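Local atomic coordinates of putative polyphosphate kinase 2 family protein (PDB entry 3RHF), a protein that probably acts as a polyphosphate kinase of the PPK2 family, moving phosphate between polyphosphate and nucleotides. Residues A52-L57 / V92-G97; K195-R200 / R212-E217; L147-H152 / E161-A166. One frame throughout, in Å; residues are numbered along the deposited sequence.

Contact 1. Residues A52-L57 / V92-G97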
loop_
_atom_site.group_PDB
_atom_site.type_symbol
_atom_site.label_atom_id
_atom_site.label_comp_id
_atom_site.label_asym_id
_atom_site.label_seq_id
_atom_site.Cartn_x
_atom_site.Cartn_y
_atom_site.Cartn_z
ATOM N N ALA A 52 -3.476 18.144 -2.736
ATOM C CA ALA A 52 -4.686 18.443 -2.023
ATOM C C ALA A 52 -5.629 17.232 -2.140
ATOM O O ALA A 52 -6.350 16.871 -1.189
ATOM C CB ALA A 52 -5.304 19.694 -2.587
ATOM N N GLN A 53 -5.645 16.640 -3.337
ATOM C CA GLN A 53 -6.461 15.462 -3.617
ATOM C C GLN A 53 -6.109 14.351 -2.653
ATOM O O GLN A 53 -7.002 13.687 -2.169
ATOM C CB GLN A 53 -6.272 14.999 -5.050
ATOM C CG GLN A 53 -7.053 15.824 -6.032
ATOM C CD GLN A 53 -6.941 15.320 -7.419
ATOM O OE1 GLN A 53 -5.931 14.731 -7.768
ATOM N NE2 GLN A 53 -8.000 15.534 -8.249
ATOM N N ASP A 54 -4.807 14.206 -2.350
ATOM C CA ASP A 54 -4.296 13.139 -1.503
ATOM C C ASP A 54 -4.927 13.213 -0.111
ATOM O O ASP A 54 -5.326 12.198 0.416
ATOM C CB ASP A 54 -2.764 13.218 -1.348
ATOM C CG ASP A 54 -2.006 12.930 -2.644
ATOM O OD1 ASP A 54 -2.645 12.542 -3.651
ATOM O OD2 ASP A 54 -0.751 13.119 -2.682
ATOM N N ALA A 55 -4.922 14.412 0.487
ATOM C CA ALA A 55 -5.526 14.658 1.778
ATOM C C ALA A 55 -7.015 14.398 1.716
ATOM O O ALA A 55 -7.574 13.744 2.606
ATOM C CB ALA A 55 -5.268 16.078 2.245
ATOM N N ARG A 56 -7.673 14.878 0.673
ATOM C CA ARG A 56 -9.096 14.590 0.525
ATOM C C ARG A 56 -9.422 13.081 0.446
ATOM O O ARG A 56 -10.386 12.613 1.081
ATOM C CB ARG A 56 -9.637 15.273 -0.705
ATOM C CG ARG A 56 -9.627 16.790 -0.608
ATOM C CD ARG A 56 -10.098 17.355 -1.922
ATOM N NE ARG A 56 -9.672 18.721 -2.063
ATOM C CZ ARG A 56 -9.699 19.422 -3.188
ATOM N NH1 ARG A 56 -10.162 18.898 -4.320
ATOM N NH2 ARG A 56 -9.268 20.674 -3.160
ATOM N N LEU A 57 -8.635 12.349 -0.361
ATOM C CA LEU A 57 -8.803 10.930 -0.550
ATOM C C LEU A 57 -8.551 10.180 0.773
ATOM O O LEU A 57 -9.328 9.323 1.130
ATOM C CB LEU A 57 -7.870 10.442 -1.652
ATOM C CG LEU A 57 -8.018 9.007 -2.178
ATOM C CD1 LEU A 57 -9.373 8.805 -2.781
ATOM C CD2 LEU A 57 -6.940 8.607 -3.262
ATOM N N VAL A 92 -1.479 3.541 -9.658
ATOM C CA VAL A 92 -1.882 2.663 -8.621
ATOM C C VAL A 92 -1.119 3.007 -7.395
ATOM O O VAL A 92 -1.710 3.241 -6.319
ATOM C CB VAL A 92 -1.596 1.167 -8.967
ATOM C CG1 VAL A 92 -1.593 0.327 -7.665
ATOM C CG2 VAL A 92 -2.594 0.635 -9.989
ATOM N N SER A 93 0.196 3.116 -7.549
ATOM C CA SER A 93 1.054 3.474 -6.438
ATOM C C SER A 93 0.693 4.787 -5.840
ATOM O O SER A 93 0.823 4.986 -4.621
ATOM C CB SER A 93 2.492 3.587 -6.914
ATOM O OG SER A 93 3.397 3.871 -5.869
ATOM N N HIS A 94 0.306 5.741 -6.657
ATOM C CA HIS A 94 0.028 7.021 -6.051
ATOM C C HIS A 94 -1.294 6.973 -5.219
ATOM O O HIS A 94 -1.352 7.436 -4.062
ATOM C CB HIS A 94 0.004 8.166 -7.065
ATOM C CG HIS A 94 -0.034 9.484 -6.396
ATOM N ND1 HIS A 94 -1.214 10.044 -5.952
ATOM C CD2 HIS A 94 0.965 10.285 -5.941
ATOM C CE1 HIS A 94 -0.941 11.164 -5.290
ATOM N NE2 HIS A 94 0.370 11.331 -5.264
ATOM N N VAL A 95 -2.337 6.404 -5.823
ATOM C CA VAL A 95 -3.656 6.326 -5.227
ATOM C C VAL A 95 -3.596 5.497 -3.950
ATOM O O VAL A 95 -4.073 5.885 -2.913
ATOM C CB VAL A 95 -4.646 5.659 -6.199
ATOM C CG1 VAL A 95 -5.963 5.434 -5.495
ATOM C CG2 VAL A 95 -4.839 6.515 -7.489
ATOM N N VAL A 96 -2.990 4.335 -4.024
ATOM C CA VAL A 96 -2.836 3.517 -2.845
ATOM C C VAL A 96 -2.060 4.205 -1.746
ATOM O O VAL A 96 -2.442 4.147 -0.562
ATOM C CB VAL A 96 -2.212 2.169 -3.231
ATOM C CG1 VAL A 96 -1.663 1.497 -2.042
ATOM C CG2 VAL A 96 -3.278 1.311 -3.946
ATOM N N GLY A 97 -1.024 4.923 -2.115
ATOM C CA GLY A 97 -0.222 5.621 -1.136
ATOM C C GLY A 97 -0.862 6.808 -0.498
ATOM O O GLY A 97 -0.370 7.319 0.482
#

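Contact 2. Residues K195-R200 / R212-E217. With PO4 (phosphate ion), chain H.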
loop_
_atom_site.group_PDB
_atom_site.type_symbol
_atom_site.label_atom_id
_atom_site.label_comp_id
_atom_site.label_asym_id
_atom_site.label_seq_id
_atom_site.Cartn_x
_atom_site.Cartn_y
_atom_site.Cartn_z
ATOM N N LYS A 195 8.239 6.810 -27.349
ATOM C CA LYS A 195 9.023 7.754 -26.559
ATOM C C LYS A 195 9.346 7.167 -25.178
ATOM O O LYS A 195 10.444 7.318 -24.663
ATOM C CB LYS A 195 8.237 9.056 -26.430
ATOM C CG LYS A 195 9.057 10.292 -26.022
ATOM C CD LYS A 195 8.164 11.505 -25.606
ATOM C CE LYS A 195 8.833 12.504 -24.588
ATOM N NZ LYS A 195 7.789 13.440 -23.966
ATOM N N ARG A 196 8.388 6.467 -24.587
ATOM C CA ARG A 196 8.598 5.900 -23.275
ATOM C C ARG A 196 9.541 4.687 -23.285
ATOM O O ARG A 196 10.382 4.582 -22.390
ATOM C CB ARG A 196 7.262 5.631 -22.547
ATOM C CG ARG A 196 6.597 6.933 -22.167
ATOM C CD ARG A 196 5.233 6.783 -21.557
ATOM N NE ARG A 196 4.556 8.080 -21.434
ATOM C CZ ARG A 196 3.430 8.283 -20.748
ATOM N NH1 ARG A 196 2.844 7.295 -20.086
ATOM N NH2 ARG A 196 2.855 9.447 -20.756
ATOM N N LEU A 197 9.419 3.789 -24.262
ATOM C CA LEU A 197 10.328 2.635 -24.307
ATOM C C LEU A 197 11.747 3.107 -24.574
ATOM O O LEU A 197 12.712 2.589 -23.986
ATOM C CB LEU A 197 9.914 1.626 -25.357
ATOM C CG LEU A 197 8.634 0.852 -25.095
ATOM C CD1 LEU A 197 8.242 0.148 -26.367
ATOM C CD2 LEU A 197 8.804 -0.141 -23.950
ATOM N N ILE A 198 11.881 4.114 -25.429
ATOM C CA ILE A 198 13.196 4.678 -25.690
ATOM C C ILE A 198 13.797 5.254 -24.424
ATOM O O ILE A 198 14.970 5.046 -24.141
ATOM C CB ILE A 198 13.152 5.773 -26.762
ATOM C CG1 ILE A 198 13.078 5.163 -28.153
ATOM C CG2 ILE A 198 14.412 6.647 -26.686
ATOM C CD1 ILE A 198 12.692 6.223 -29.263
ATOM N N ALA A 199 12.983 5.990 -23.663
ATOM C CA ALA A 199 13.445 6.531 -22.366
ATOM C C ALA A 199 13.885 5.415 -21.396
ATOM O O ALA A 199 14.874 5.565 -20.677
ATOM C CB ALA A 199 12.428 7.466 -21.748
ATOM N N ARG A 200 13.251 4.257 -21.425
ATOM C CA ARG A 200 13.772 3.185 -20.567
ATOM C C ARG A 200 15.158 2.724 -20.991
ATOM O O ARG A 200 16.038 2.460 -20.144
ATOM C CB ARG A 200 12.844 2.002 -20.552
ATOM C CG ARG A 200 11.503 2.384 -20.042
ATOM C CD ARG A 200 10.706 1.192 -19.706
ATOM N NE ARG A 200 9.473 1.529 -19.017
ATOM C CZ ARG A 200 8.467 0.675 -18.921
ATOM N NH1 ARG A 200 8.571 -0.515 -19.505
ATOM N NH2 ARG A 200 7.355 1.003 -18.267
ATOM N N ARG A 212 11.242 -6.812 -24.086
ATOM C CA ARG A 212 11.094 -7.011 -25.514
ATOM C C ARG A 212 9.622 -7.220 -25.864
ATOM O O ARG A 212 9.171 -6.771 -26.921
ATOM C CB ARG A 212 11.897 -8.225 -25.977
ATOM C CG ARG A 212 11.480 -8.796 -27.367
ATOM C CD ARG A 212 11.797 -7.851 -28.538
ATOM N NE ARG A 212 13.235 -7.652 -28.705
ATOM C CZ ARG A 212 14.075 -8.537 -29.246
ATOM N NH1 ARG A 212 13.630 -9.699 -29.710
ATOM N NH2 ARG A 212 15.377 -8.257 -29.328
ATOM N N GLY A 213 8.891 -7.916 -24.988
ATOM C CA GLY A 213 7.464 -8.120 -25.152
ATOM C C GLY A 213 6.653 -6.867 -25.465
ATOM O O GLY A 213 5.624 -6.948 -26.160
ATOM N N ASP A 214 7.085 -5.710 -24.965
ATOM C CA ASP A 214 6.395 -4.461 -25.274
ATOM C C ASP A 214 6.645 -4.007 -26.704
ATOM O O ASP A 214 5.800 -3.363 -27.314
ATOM C CB ASP A 214 6.807 -3.334 -24.301
ATOM C CG ASP A 214 6.279 -3.543 -22.881
ATOM O OD1 ASP A 214 5.185 -4.105 -22.711
ATOM O OD2 ASP A 214 6.968 -3.138 -21.938
ATOM N N LEU A 215 7.812 -4.318 -27.234
ATOM C CA LEU A 215 8.114 -3.985 -28.614
ATOM C C LEU A 215 7.304 -4.926 -29.545
ATOM O O LEU A 215 6.622 -4.458 -30.462
ATOM C CB LEU A 215 9.631 -4.073 -28.865
ATOM C CG LEU A 215 10.155 -3.838 -30.283
ATOM C CD1 LEU A 215 9.633 -2.513 -30.821
ATOM C CD2 LEU A 215 11.661 -3.876 -30.314
ATOM N N ALA A 216 7.368 -6.240 -29.273
ATOM C CA ALA A 216 6.526 -7.236 -29.948
ATOM C C ALA A 216 5.127 -6.685 -30.193
ATOM O O ALA A 216 4.680 -6.598 -31.323
ATOM C CB ALA A 216 6.441 -8.539 -29.120
ATOM N N GLU A 217 4.453 -6.261 -29.139
ATOM C CA GLU A 217 3.034 -5.947 -29.235
ATOM C C GLU A 217 2.725 -4.618 -29.922
ATOM O O GLU A 217 1.572 -4.388 -30.257
ATOM C CB GLU A 217 2.362 -6.007 -27.853
ATOM C CG GLU A 217 2.564 -7.344 -27.088
ATOM C CD GLU A 217 1.411 -8.364 -27.213
ATOM O OE1 GLU A 217 0.655 -8.359 -28.214
ATOM O OE2 GLU A 217 1.275 -9.188 -26.282
HETATM P P PO4 H . 8.725 4.403 -16.126
HETATM O O1 PO4 H . 9.479 3.769 -17.300
HETATM O O2 PO4 H . 9.666 4.404 -14.937
HETATM O O3 PO4 H . 8.414 5.876 -16.339
HETATM O O4 PO4 H . 7.409 3.651 -15.917
HETATM O O HOH W 1 9.394 -2.185 -21.504
#

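Contact 3. Residues L147-H152 / E161-A166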
loop_
_atom_site.group_PDB
_atom_site.type_symbol
_atom_site.label_atom_id
_atom_site.label_comp_id
_atom_site.label_asym_id
_atom_site.label_seq_id
_atom_site.Cartn_x
_atom_site.Cartn_y
_atom_site.Cartn_z
ATOM N N LEU A 147 -9.438 -8.506 -24.431
ATOM C CA LEU A 147 -8.493 -7.621 -25.129
ATOM C C LEU A 147 -7.365 -8.451 -25.751
ATOM O O LEU A 147 -7.336 -8.652 -26.931
ATOM C CB LEU A 147 -7.908 -6.542 -24.201
ATOM C CG LEU A 147 -8.934 -5.554 -23.662
ATOM C CD1 LEU A 147 -8.410 -4.846 -22.440
ATOM C CD2 LEU A 147 -9.393 -4.573 -24.745
ATOM N N ILE A 148 -6.441 -8.930 -24.933
ATOM C CA ILE A 148 -5.327 -9.672 -25.422
ATOM C C ILE A 148 -5.904 -10.880 -26.191
ATOM O O ILE A 148 -5.532 -11.139 -27.331
ATOM C CB ILE A 148 -4.310 -9.994 -24.257
ATOM C CG1 ILE A 148 -2.959 -10.457 -24.825
ATOM C CG2 ILE A 148 -4.801 -11.044 -23.329
ATOM C CD1 ILE A 148 -1.770 -10.416 -23.786
ATOM N N HIS A 149 -6.883 -11.554 -25.606
ATOM C CA HIS A 149 -7.470 -12.745 -26.220
ATOM C C HIS A 149 -8.093 -12.417 -27.571
ATOM O O HIS A 149 -8.041 -13.209 -28.494
ATOM C CB HIS A 149 -8.530 -13.347 -25.295
ATOM C CG HIS A 149 -7.973 -14.055 -24.094
ATOM N ND1 HIS A 149 -8.270 -15.374 -23.801
ATOM C CD2 HIS A 149 -7.156 -13.626 -23.104
ATOM C CE1 HIS A 149 -7.658 -15.728 -22.685
ATOM N NE2 HIS A 149 -6.968 -14.689 -22.246
ATOM N N ARG A 150 -8.684 -11.243 -27.700
ATOM C CA ARG A 150 -9.255 -10.863 -28.974
ATOM C C ARG A 150 -8.163 -10.693 -30.027
ATOM O O ARG A 150 -8.130 -11.415 -31.019
ATOM C CB ARG A 150 -10.048 -9.588 -28.813
ATOM C CG ARG A 150 -10.723 -9.160 -30.077
ATOM C CD ARG A 150 -11.696 -8.075 -29.752
ATOM N NE ARG A 150 -12.639 -7.820 -30.818
ATOM C CZ ARG A 150 -12.367 -7.123 -31.921
ATOM N NH1 ARG A 150 -11.145 -6.592 -32.152
ATOM N NH2 ARG A 150 -13.340 -6.928 -32.795
ATOM N N VAL A 151 -7.263 -9.748 -29.774
ATOM C CA VAL A 151 -6.133 -9.458 -30.632
ATOM C C VAL A 151 -5.490 -10.711 -31.203
ATOM O O VAL A 151 -5.271 -10.796 -32.406
ATOM C CB VAL A 151 -5.055 -8.693 -29.882
ATOM C CG1 VAL A 151 -3.832 -8.433 -30.792
ATOM C CG2 VAL A 151 -5.605 -7.387 -29.375
ATOM N N HIS A 152 -5.192 -11.671 -30.344
ATOM C CA HIS A 152 -4.451 -12.865 -30.741
ATOM C C HIS A 152 -5.303 -14.093 -31.132
ATOM O O HIS A 152 -4.794 -15.208 -31.221
ATOM C CB HIS A 152 -3.433 -13.198 -29.654
ATOM C CG HIS A 152 -2.309 -12.213 -29.593
ATOM N ND1 HIS A 152 -1.835 -11.692 -28.411
ATOM C CD2 HIS A 152 -1.577 -11.637 -30.580
ATOM C CE1 HIS A 152 -0.853 -10.848 -28.665
ATOM N NE2 HIS A 152 -0.680 -10.791 -29.976
ATOM N N GLU A 161 -18.415 -12.500 -27.215
ATOM C CA GLU A 161 -19.743 -11.986 -26.941
ATOM C C GLU A 161 -20.252 -12.446 -25.567
ATOM O O GLU A 161 -20.781 -11.634 -24.812
ATOM C CB GLU A 161 -20.724 -12.411 -28.037
ATOM C CG GLU A 161 -21.902 -11.446 -28.197
ATOM C CD GLU A 161 -21.465 -10.054 -28.638
ATOM O OE1 GLU A 161 -20.501 -9.928 -29.445
ATOM O OE2 GLU A 161 -22.094 -9.085 -28.156
ATOM N N ARG A 162 -20.090 -13.724 -25.235
ATOM C CA ARG A 162 -20.549 -14.188 -23.942
ATOM C C ARG A 162 -19.746 -13.533 -22.811
ATOM O O ARG A 162 -20.271 -13.265 -21.732
ATOM C CB ARG A 162 -20.553 -15.735 -23.811
ATOM C CG ARG A 162 -19.286 -16.360 -23.138
ATOM C CD ARG A 162 -19.485 -17.803 -22.565
ATOM N NE ARG A 162 -19.512 -17.794 -21.093
ATOM C CZ ARG A 162 -18.445 -17.684 -20.296
ATOM N NH1 ARG A 162 -18.633 -17.667 -18.982
ATOM N NH2 ARG A 162 -17.204 -17.583 -20.789
ATOM N N ARG A 163 -18.480 -13.262 -23.053
ATOM C CA ARG A 163 -17.663 -12.640 -22.036
ATOM C C ARG A 163 -18.083 -11.224 -21.738
ATOM O O ARG A 163 -18.115 -10.813 -20.586
ATOM C CB ARG A 163 -16.245 -12.669 -22.449
ATOM C CG ARG A 163 -15.721 -14.021 -22.291
ATOM C CD ARG A 163 -14.295 -13.993 -22.605
ATOM N NE ARG A 163 -13.763 -15.330 -22.590
ATOM C CZ ARG A 163 -12.488 -15.613 -22.790
ATOM N NH1 ARG A 163 -11.625 -14.641 -23.017
ATOM N NH2 ARG A 163 -12.083 -16.874 -22.748
ATOM N N TYR A 164 -18.450 -10.497 -22.773
ATOM C CA TYR A 164 -18.964 -9.162 -22.593
ATOM C C TYR A 164 -20.211 -9.185 -21.718
ATOM O O TYR A 164 -20.366 -8.334 -20.818
ATOM C CB TYR A 164 -19.327 -8.534 -23.938
ATOM C CG TYR A 164 -18.170 -8.245 -24.828
ATOM C CD1 TYR A 164 -16.987 -7.684 -24.333
ATOM C CD2 TYR A 164 -18.255 -8.485 -26.178
ATOM C CE1 TYR A 164 -15.916 -7.401 -25.202
ATOM C CE2 TYR A 164 -17.215 -8.217 -27.043
ATOM C CZ TYR A 164 -16.061 -7.686 -26.570
ATOM O OH TYR A 164 -15.060 -7.427 -27.446
ATOM N N ALA A 165 -21.109 -10.122 -22.004
ATOM C CA ALA A 165 -22.347 -10.212 -21.255
ATOM C C ALA A 165 -22.047 -10.666 -19.827
ATOM O O ALA A 165 -22.685 -10.190 -18.903
ATOM C CB ALA A 165 -23.388 -11.129 -21.943
ATOM N N ALA A 166 -21.063 -11.539 -19.634
ATOM C CA ALA A 166 -20.741 -11.994 -18.269
ATOM C C ALA A 166 -20.175 -10.858 -17.381
ATOM O O ALA A 166 -20.553 -10.694 -16.197
ATOM C CB ALA A 166 -19.796 -13.161 -18.314
#

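Contact 1. Residues A52-L57 / V92-G97
D54 and H94 meet nearly at right angles, the carboxylate of D54 standing in front of the imidazole rim of H94. OD1 lies at the edge of the ring, near its plane, so the acid does not come over a face. Carboxylate and ring planes are turned 41° apart, and D54 OD2 is 3.3 Å from H94 NE2. The torsions bring the two groups together from different directions: D54 has CG anti to its carbonyl carbon (chi1 -67°), while H94 swings CG opposite its own backbone N (chi1 -170°), carrying the ring across toward the acid. Q258, on helix 250-266, ties both together, its amide bonding to D54 OD1 and H94 ND1.

One turn further along helix 43-69, L57 meets V95 in an apolar contact. L57 reaches over with CD2, which touches V95 CG1 at 4.0 Å and lies at the same distance from V95 O; these side chains also cross at about a right angle. V95 sets off away from residues 52-57, yet CG1 still meets the leucine, and V95 rests on L261 as well. The nearest CA atoms, of D54 and V95, are 7.8 Å apart, and side chains make the contact. Residues 92-97 lie on helix 88-98, which follows the P-loop, as in other P-loop NTPases.

A leucine in place of D54 would probably strip Q258 NE2 of its carboxylate acceptor and leave the H94 ring with no negative partner at its edge. Q258 bonds to both residues, and the nearby carboxylate would probably favour a protonated H94, setting a polar group beside the leucine-valine contact.

Contact 2. Residues K195-R200 / R212-E217
The guanidinium of R200 meets the carboxylate of D214 obliquely, with the two planes 57° apart, while phosphate O1 lies at the guanidinium edge, near that group's plane. R200 NE donates to PO4 O1 at 2.8 Å with an N-H...O angle of 159°, a fairly straight bond. The side chain runs extended from CG to NE, which delivers that edge to the anion. NH1 points instead toward D214 and lies 3.9 Å from OD2, a long salt bridge. A water fills in the pairing: it donates to D214 OD2 at 2.6 Å and accepts a weak bond from R200 NH1.

L197 supplies the apolar part, its CD2 packing on D214 CB at 3.8 Å and so lying beside the acid's stem. V286 of the second subunit packs on the same leucine.

The phosphate, probably from the crystallisation liquor, is also held by K209 NZ, consistent with an anion-binding pocket lined by R200 and K209. Across the contact, R200 stands between two negative groups: it spends one N-H on the phosphate and turns another toward D214, whose water-bridged charge probably helps orient the arginine.

Contact 3. Residues L147-H152 / E161-A166
R163 sends an extended chain from helix 157-176 toward H149, bringing NH1 to 3.5 Å from the ring's ND1. The imidazole lies at the guanidinium edge, near its plane, while the arginine meets the ring obliquely; the two planes stand 66° apart. H149 keeps CG anti to its carbonyl carbon (chi1 -73°), a setting that tips the ring out toward the other helix. The approach is close and polar without being a hydrogen bond; R163 NH1 bonds to D145 O, NE pairs with E159, and F121 makes a cation-pi contact with the group.

Beside it, R150 takes a different course. With CG opposite its backbone N (chi1 -177°) and the chain stretched as far as NE, it passes the phenol of Y164, CD lying 4.1 Å from OH. Guanidinium and ring planes are 37° apart, and the side chains cross at about a right angle. The far end of R150 makes a salt bridge to D226, and Y164 packs against V230 and K234, so helix 221-235 borders this half of the contact.

Helices 148-151 and 157-176 come in sequence between strands 135-139 and 179-187, and the contact joins the two within the beta-alpha-beta crossover that passes strand 75-82 in this three-layer alpha/beta/alpha sandwich.

Along the chain contact 1 closes first, contact 3 follows and contact 2 comes last. Contact 1 pairs helices 43-69 and 88-98; its centre is about 28 Å from that of contact 2 and about 32 Å from that of contact 3, which lies on the opposite side of the chain's centre. Contacts 2 and 3 have centres about 25 Å apart but touch, E217 of helix 212-218 packing on H152 and I148. All three belong to the one PPK2 domain, built on a five-stranded parallel sheet. Contacts 1 and 2 also meet the second subunit, so residues of both take part in packing between the subunits.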